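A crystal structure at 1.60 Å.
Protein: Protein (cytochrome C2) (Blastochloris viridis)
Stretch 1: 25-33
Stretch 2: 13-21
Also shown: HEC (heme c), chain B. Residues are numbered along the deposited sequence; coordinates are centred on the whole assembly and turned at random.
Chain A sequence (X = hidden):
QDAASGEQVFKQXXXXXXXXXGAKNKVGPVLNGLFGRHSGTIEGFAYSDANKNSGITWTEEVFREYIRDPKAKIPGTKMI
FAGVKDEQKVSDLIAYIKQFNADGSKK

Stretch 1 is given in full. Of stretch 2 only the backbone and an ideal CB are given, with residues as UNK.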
ATOM      1  N   ASN A  25      -7.361  -9.544  -5.219  1.00 17.56           N
ATOM      2  CA  ASN A  25      -6.406  -9.850  -4.146  1.00 16.60           C
ATOM      3  C   ASN A  25      -5.388 -10.889  -4.632  1.00 16.65           C
ATOM      4  O   ASN A  25      -5.838 -11.808  -5.356  1.00 16.36           O
ATOM      5  CB  ASN A  25      -7.176 -10.388  -2.939  1.00 18.04           C
ATOM      6  CG  ASN A  25      -7.959  -9.305  -2.245  1.00 18.70           C
ATOM      7  OD1 ASN A  25      -7.432  -8.182  -2.085  1.00 20.62           O
ATOM      8  ND2 ASN A  25      -9.186  -9.590  -1.817  1.00 18.17           N
ATOM      9  N   LYS A  26      -4.136 -10.739  -4.266  1.00 15.14           N
ATOM     10  CA  LYS A  26      -3.058 -11.716  -4.639  1.00 15.44           C
ATOM     11  C   LYS A  26      -2.347 -12.141  -3.354  1.00 15.20           C
ATOM     12  O   LYS A  26      -3.064 -12.521  -2.405  1.00 14.25           O
ATOM     13  CB  LYS A  26      -2.102 -11.183  -5.672  1.00 15.09           C
ATOM     14  CG  LYS A  26      -2.844 -10.853  -6.970  1.00 16.03           C
ATOM     15  CD  LYS A  26      -1.869 -10.427  -8.052  1.00 16.98           C
ATOM     16  CE  LYS A  26      -1.084  -9.192  -7.677  1.00 19.26           C
ATOM     17  NZ  LYS A  26      -0.048  -8.881  -8.708  1.00 20.32           N
ATOM     18  N   VAL A  27      -1.016 -12.139  -3.333  1.00 14.19           N
ATOM     19  CA  VAL A  27      -0.325 -12.470  -2.073  1.00 14.73           C
ATOM     20  C   VAL A  27      -0.715 -11.318  -1.094  1.00 14.11           C
ATOM     21  O   VAL A  27      -0.890 -11.592   0.089  1.00 13.68           O
ATOM     22  CB  VAL A  27       1.187 -12.678  -2.190  1.00 14.14           C
ATOM     23  CG1 VAL A  27       1.934 -12.631  -0.838  1.00 16.23           C
ATOM     24  CG2 VAL A  27       1.495 -14.053  -2.824  1.00 14.44           C
ATOM     25  N   GLY A  28      -0.866 -10.107  -1.646  1.00 12.34           N
ATOM     26  CA  GLY A  28      -1.241  -8.960  -0.784  1.00 12.91           C
ATOM     27  C   GLY A  28      -2.577  -8.442  -1.294  1.00 12.14           C
ATOM     28  O   GLY A  28      -3.034  -8.780  -2.400  1.00 14.23           O
ATOM     29  N   PRO A  29      -3.204  -7.583  -0.508  1.00 12.64           N
ATOM     30  CA  PRO A  29      -4.531  -7.053  -0.847  1.00 13.81           C
ATOM     31  C   PRO A  29      -4.519  -5.930  -1.870  1.00 13.10           C
ATOM     32  O   PRO A  29      -3.481  -5.244  -2.039  1.00 15.56           O
ATOM     33  CB  PRO A  29      -5.083  -6.532   0.492  1.00 13.85           C
ATOM     34  CG  PRO A  29      -3.862  -6.146   1.305  1.00 13.38           C
ATOM     35  CD  PRO A  29      -2.758  -7.140   0.844  1.00 12.13           C
ATOM     36  N   VAL A  30      -5.672  -5.758  -2.497  1.00 13.65           N
ATOM     37  CA  VAL A  30      -5.783  -4.654  -3.518  1.00 13.27           C
ATOM     38  C   VAL A  30      -5.424  -3.290  -2.883  1.00 13.56           C
ATOM     39  O   VAL A  30      -5.796  -2.986  -1.726  1.00 14.61           O
ATOM     40  CB  VAL A  30      -7.207  -4.608  -4.098  1.00 15.04           C
ATOM     41  CG1 VAL A  30      -7.470  -3.347  -4.889  1.00 18.74           C
ATOM     42  CG2 VAL A  30      -7.449  -5.854  -4.945  1.00 16.95           C
ATOM     43  N   LEU A  31      -4.744  -2.434  -3.641  1.00 12.60           N
ATOM     44  CA  LEU A  31      -4.337  -1.111  -3.146  1.00 11.42           C
ATOM     45  C   LEU A  31      -5.151   0.025  -3.718  1.00 12.39           C
ATOM     46  O   LEU A  31      -4.687   1.167  -3.545  1.00 12.44           O
ATOM     47  CB  LEU A  31      -2.813  -0.906  -3.240  1.00  8.94           C
ATOM     48  CG  LEU A  31      -1.906  -1.808  -2.444  1.00  8.89           C
ATOM     49  CD1 LEU A  31      -0.444  -1.453  -2.690  1.00 11.95           C
ATOM     50  CD2 LEU A  31      -2.197  -1.825  -0.927  1.00 11.24           C
ATOM     51  N   ASN A  32      -6.252  -0.248  -4.333  1.00 13.39           N
ATOM     52  CA  ASN A  32      -7.182   0.804  -4.840  1.00 14.23           C
ATOM     53  C   ASN A  32      -7.804   1.427  -3.571  1.00 13.07           C
ATOM     54  O   ASN A  32      -8.117   0.685  -2.616  1.00 14.87           O
ATOM     55  CB  ASN A  32      -8.316   0.173  -5.648  1.00 14.85           C
ATOM     56  CG  ASN A  32      -7.832  -0.210  -7.038  1.00 18.48           C
ATOM     57  OD1 ASN A  32      -6.975   0.493  -7.592  1.00 18.93           O
ATOM     58  ND2 ASN A  32      -8.396  -1.314  -7.526  1.00 19.12           N
ATOM     59  N   GLY A  33      -7.988   2.726  -3.603  1.00 13.31           N
ATOM     60  CA  GLY A  33      -8.537   3.484  -2.475  1.00 13.20           C
ATOM     61  C   GLY A  33      -7.779   3.262  -1.183  1.00 14.30           C
ATOM     62  O   GLY A  33      -8.390   3.160  -0.107  1.00 12.88           O
ATOM     63  N   UNK A  13       6.052  -3.473  -5.813  1.00 19.25           N
ATOM     64  CA  UNK A  13       4.787  -3.851  -5.206  1.00 16.34           C
ATOM     65  C   UNK A  13       3.914  -4.771  -6.065  1.00 16.19           C
ATOM     66  O   UNK A  13       3.198  -5.585  -5.477  1.00 14.05           O
ATOM     67  CB  UNK A  13       3.999  -2.583  -4.871  1.00 16.34           C
ATOM     68  N   UNK A  14       3.926  -4.551  -7.372  1.00 14.90           N
ATOM     69  CA  UNK A  14       3.061  -5.328  -8.285  1.00 16.32           C
ATOM     70  C   UNK A  14       3.133  -6.851  -8.185  1.00 16.19           C
ATOM     71  O   UNK A  14       2.113  -7.500  -8.494  1.00 17.24           O
ATOM     72  CB  UNK A  14       3.402  -4.940  -9.725  1.00 16.32           C
ATOM     73  N   UNK A  15       4.249  -7.377  -7.808  1.00 15.98           N
ATOM     74  CA  UNK A  15       4.531  -8.798  -7.611  1.00 17.51           C
ATOM     75  C   UNK A  15       3.481  -9.338  -6.634  1.00 17.14           C
ATOM     76  O   UNK A  15       2.927 -10.437  -6.836  1.00 18.48           O
ATOM     77  CB  UNK A  15       5.951  -9.023  -7.089  1.00 17.51           C
ATOM     78  N   UNK A  16       3.166  -8.551  -5.611  1.00 14.39           N
ATOM     79  CA  UNK A  16       2.163  -9.016  -4.618  1.00 13.23           C
ATOM     80  C   UNK A  16       0.874  -8.281  -4.580  1.00 13.91           C
ATOM     81  O   UNK A  16      -0.099  -8.837  -4.013  1.00 14.54           O
ATOM     82  CB  UNK A  16       2.762  -8.950  -3.212  1.00 13.23           C
ATOM     83  N   UNK A  17       0.779  -7.109  -5.162  1.00 11.56           N
ATOM     84  CA  UNK A  17      -0.444  -6.297  -5.094  1.00 12.68           C
ATOM     85  C   UNK A  17      -0.921  -5.851  -6.464  1.00 15.30           C
ATOM     86  O   UNK A  17      -0.108  -5.619  -7.390  1.00 16.91           O
ATOM     87  CB  UNK A  17      -0.212  -5.068  -4.213  1.00 12.68           C
ATOM     88  N   UNK A  18      -2.222  -5.743  -6.567  1.00 15.20           N
ATOM     89  CA  UNK A  18      -2.904  -5.218  -7.747  1.00 16.95           C
ATOM     90  C   UNK A  18      -3.448  -3.802  -7.418  1.00 17.18           C
ATOM     91  O   UNK A  18      -3.753  -3.453  -6.264  1.00 16.62           O
ATOM     92  CB  UNK A  18      -4.031  -6.156  -8.183  1.00 16.95           C
ATOM     93  N   UNK A  19      -3.602  -3.020  -8.460  1.00 17.27           N
ATOM     94  CA  UNK A  19      -4.137  -1.650  -8.472  1.00 18.50           C
ATOM     95  C   UNK A  19      -4.766  -1.390  -9.848  1.00 20.57           C
ATOM     96  O   UNK A  19      -4.354  -1.992 -10.892  1.00 21.51           O
ATOM     97  CB  UNK A  19      -3.043  -0.625  -8.167  1.00 18.50           C
ATOM     98  N   UNK A  20      -5.745  -0.512  -9.948  1.00 18.54           N
ATOM     99  CA  UNK A  20      -6.336  -0.246 -11.288  1.00 19.79           C
ATOM    100  C   UNK A  20      -7.597  -1.085 -11.428  1.00 21.03           C
ATOM    101  O   UNK A  20      -8.000  -1.841 -10.555  1.00 19.31           O
ATOM    102  CB  UNK A  20      -5.351  -0.565 -12.414  1.00 19.79           C
ATOM    103  N   UNK A  21      -8.244  -0.916 -12.577  1.00 22.36           N
ATOM    104  CA  UNK A  21      -9.506  -1.595 -12.909  1.00 24.78           C
ATOM    105  C   UNK A  21      -9.350  -3.100 -12.925  1.00 25.19           C
ATOM    106  O   UNK A  21      -8.324  -3.642 -13.397  1.00 27.72           O
ATOM    107  CB  UNK A  21     -10.026  -1.121 -14.268  1.00 24.78           C
TER
HETATM  108 FE   HEC B 108       2.423  -4.924   0.699  1.00 10.84          FE
HETATM  109  CHA HEC B 108       0.005  -5.331   2.976  1.00 11.47           C
HETATM  110  CHB HEC B 108       1.726  -1.574   0.504  1.00 12.47           C
HETATM  111  CHC HEC B 108       5.107  -4.475  -1.455  1.00 12.38           C
HETATM  112  CHD HEC B 108       2.860  -8.350   0.518  1.00 12.95           C
HETATM  113  NA  HEC B 108       1.086  -3.680   1.563  1.00 13.11           N
HETATM  114  C1A HEC B 108       0.234  -4.004   2.613  1.00 13.13           C
HETATM  115  C2A HEC B 108      -0.362  -2.802   3.125  1.00 13.31           C
HETATM  116  C3A HEC B 108       0.137  -1.769   2.434  1.00 13.78           C
HETATM  117  C4A HEC B 108       1.066  -2.285   1.452  1.00 13.24           C
HETATM  118  CMA HEC B 108      -0.164  -0.261   2.604  1.00 12.50           C
HETATM  119  CAA HEC B 108      -1.474  -2.754   4.222  1.00 13.48           C
HETATM  120  CBA HEC B 108      -2.833  -3.017   3.508  1.00 13.37           C
HETATM  121  CGA HEC B 108      -4.089  -2.952   4.341  1.00 13.84           C
HETATM  122  O1A HEC B 108      -3.969  -2.661   5.520  1.00 13.59           O
HETATM  123  O2A HEC B 108      -5.143  -3.217   3.709  1.00 15.09           O
HETATM  124  NB  HEC B 108       3.221  -3.377  -0.281  1.00 12.78           N
HETATM  125  C1B HEC B 108       2.732  -2.065  -0.269  1.00 12.58           C
HETATM  126  C2B HEC B 108       3.564  -1.271  -1.140  1.00 13.96           C
HETATM  127  C3B HEC B 108       4.517  -2.059  -1.646  1.00 13.05           C
HETATM  128  C4B HEC B 108       4.311  -3.386  -1.150  1.00 13.69           C
HETATM  129  CMB HEC B 108       3.307   0.236  -1.358  1.00 12.79           C
HETATM  130  CAB HEC B 108       5.613  -1.607  -2.670  1.00 13.20           C
HETATM  131  CBB HEC B 108       6.622  -0.787  -2.119  1.00 13.78           C
HETATM  132  NC  HEC B 108       3.717  -6.166  -0.259  1.00 13.07           N
HETATM  133  C1C HEC B 108       4.747  -5.775  -1.084  1.00 13.26           C
HETATM  134  C2C HEC B 108       5.425  -6.971  -1.552  1.00 14.37           C
HETATM  135  C3C HEC B 108       4.842  -8.033  -0.984  1.00 14.49           C
HETATM  136  C4C HEC B 108       3.739  -7.555  -0.193  1.00 13.29           C
HETATM  137  CMC HEC B 108       6.651  -6.947  -2.488  1.00 13.51           C
HETATM  138  CAC HEC B 108       5.197  -9.553  -1.253  1.00 13.78           C
HETATM  139  CBC HEC B 108       6.498 -10.034  -1.028  1.00 13.67           C
HETATM  140  ND  HEC B 108       1.554  -6.525   1.550  1.00 13.39           N
HETATM  141  C1D HEC B 108       1.921  -7.863   1.395  1.00 12.37           C
HETATM  142  C2D HEC B 108       1.130  -8.663   2.334  1.00 13.42           C
HETATM  143  C3D HEC B 108       0.323  -7.833   2.997  1.00 12.88           C
HETATM  144  C4D HEC B 108       0.592  -6.497   2.540  1.00 11.54           C
HETATM  145  CMD HEC B 108       1.270 -10.203   2.450  1.00 11.46           C
HETATM  146  CAD HEC B 108      -0.654  -8.168   4.155  1.00 12.45           C
HETATM  147  CBD HEC B 108       0.039  -7.907   5.530  1.00 12.22           C
HETATM  148  CGD HEC B 108      -0.602  -8.649   6.688  1.00 12.80           C
HETATM  149  O1D HEC B 108       0.167  -8.639   7.697  1.00 13.86           O
HETATM  150  O2D HEC B 108      -1.743  -9.164   6.599  1.00 14.03           O

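At position 13, CA-to-CB runs sideways to stretch 1, and the nearest atom there, Leu31 CD1, is 5.1 Å from the ideal CB. The heme vinyl-derived carbon CAB lies close by. A small side chain that can bond to it suits. The residue is Cys13, whose SG is joined to HEC CAB at 1.9 Å.

Position 14 points away, and stretch 1 puts no wall against its CB, so many side chains fit. Its backbone matters more: the carbonyl faces the lysine end. Leu14 is deposited, and Lys26 NZ donates a hydrogen bond to Leu14 O at 2.6 Å.

Position 15 also points away, with nothing of stretch 1 within reach of its CB. Almost any residue would do. It is Val15; a water links Val15 O (2.9 Å) to Val27 N (3.3 Å).

At position 16, CB lies 4.1 Å from Gly28 N and 4.2 Å from Val27 CB. A small side chain suits, and heme CAC is near. Cys16 fills the place: SG bonds to HEC CAC at 2.0 Å, and CB packs on Val27 CB at 4.1 Å. Its carbonyl O accepts from Gly28 N at 2.8 Å.

At position 17, CA-to-CB points away overall, yet CB is 3.9 Å from both Leu31 CD1 and Pro29 O. The iron, HEC FE, is about 5.6 Å from the ideal CB, too far for methionine; histidine reaches it and can also donate to the carbonyl. His17 NE2 binds HEC FE at 2.0 Å, while ND1 donates to Pro29 O at 2.7 Å, so both ring nitrogens are engaged. Leu31 CD1 covers one ring face, 3.9 Å from the centroid.

At position 18, CB points sideways, near Lys26 CE and Val30 CG2. Small residues such as serine, alanine or threonine are plausible. Ser18 OG lies 3.2 Å from Lys26 CE. Ser18 O accepts from Leu31 N at 3.0 Å, and a water joins Ser18 N to Gly28 O.

Position 19 has an extended backbone and a sideways CB, 4.1 Å from Asn32 OD1. Several aliphatic or polar side chains would suit. Ile19 CG1 approaches Asn32 OD1 at 3.5 Å.

Position 20 has phi 97° and psi 179°, where a CB would jam against the preceding carbonyl. Glycine is called for. Gly20 N donates to Asn32 OD1 at 2.8 Å, and Asn32 ND2 donates to Gly20 O at 3.1 Å, a paired clasp.

Position 21 points away. Its phi of -61° admits proline among many others. It is Pro21.

Stretch 2 13-21: CLVCHSIGP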
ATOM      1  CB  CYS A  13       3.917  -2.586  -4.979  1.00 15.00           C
ATOM      2  SG  CYS A  13       4.857  -1.165  -4.328  1.00 13.05           S
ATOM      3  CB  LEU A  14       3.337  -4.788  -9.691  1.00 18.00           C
ATOM      4  CG  LEU A  14       2.311  -5.112 -10.745  1.00 21.09           C
ATOM      5  CD1 LEU A  14       0.896  -4.706 -10.333  1.00 20.83           C
ATOM      6  CD2 LEU A  14       2.742  -4.367 -12.024  1.00 23.16           C
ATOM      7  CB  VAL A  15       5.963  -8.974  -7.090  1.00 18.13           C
ATOM      8  CG1 VAL A  15       6.284 -10.407  -6.710  1.00 19.61           C
ATOM      9  CG2 VAL A  15       7.010  -8.374  -8.055  1.00 18.58           C
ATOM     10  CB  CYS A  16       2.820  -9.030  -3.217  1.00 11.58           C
ATOM     11  SG  CYS A  16       4.408  -9.916  -3.064  1.00 12.13           S
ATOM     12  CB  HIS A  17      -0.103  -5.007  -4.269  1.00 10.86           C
ATOM     13  CG  HIS A  17       0.180  -5.150  -2.823  1.00 12.71           C
ATOM     14  ND1 HIS A  17      -0.802  -5.283  -1.908  1.00 12.17           N
ATOM     15  CD2 HIS A  17       1.337  -5.004  -2.133  1.00  9.84           C
ATOM     16  CE1 HIS A  17      -0.230  -5.343  -0.711  1.00 11.11           C
ATOM     17  NE2 HIS A  17       1.117  -5.145  -0.764  1.00 14.56           N
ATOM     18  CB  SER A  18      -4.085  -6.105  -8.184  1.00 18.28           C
ATOM     19  OG  SER A  18      -3.457  -7.277  -8.690  1.00 22.05           O
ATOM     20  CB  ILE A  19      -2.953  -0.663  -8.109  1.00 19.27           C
ATOM     21  CG1 ILE A  19      -3.507   0.644  -7.464  1.00 18.79           C
ATOM     22  CG2 ILE A  19      -2.040  -0.400  -9.357  1.00 17.25           C
ATOM     23  CD1 ILE A  19      -2.411   1.649  -6.965  1.00 20.85           C
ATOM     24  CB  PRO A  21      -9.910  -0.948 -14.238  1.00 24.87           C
ATOM     25  CG  PRO A  21      -9.249   0.426 -14.149  1.00 24.31           C
ATOM     26  CD  PRO A  21      -7.816  -0.006 -13.684  1.00 24.17           C
TER
HETATM   27  O   HOH W   1       0.970 -12.403  -5.918  1.00 15.87           O
HETATM   28  O   HOH W   2      -3.701  -7.397  -4.727  1.00 12.20           O
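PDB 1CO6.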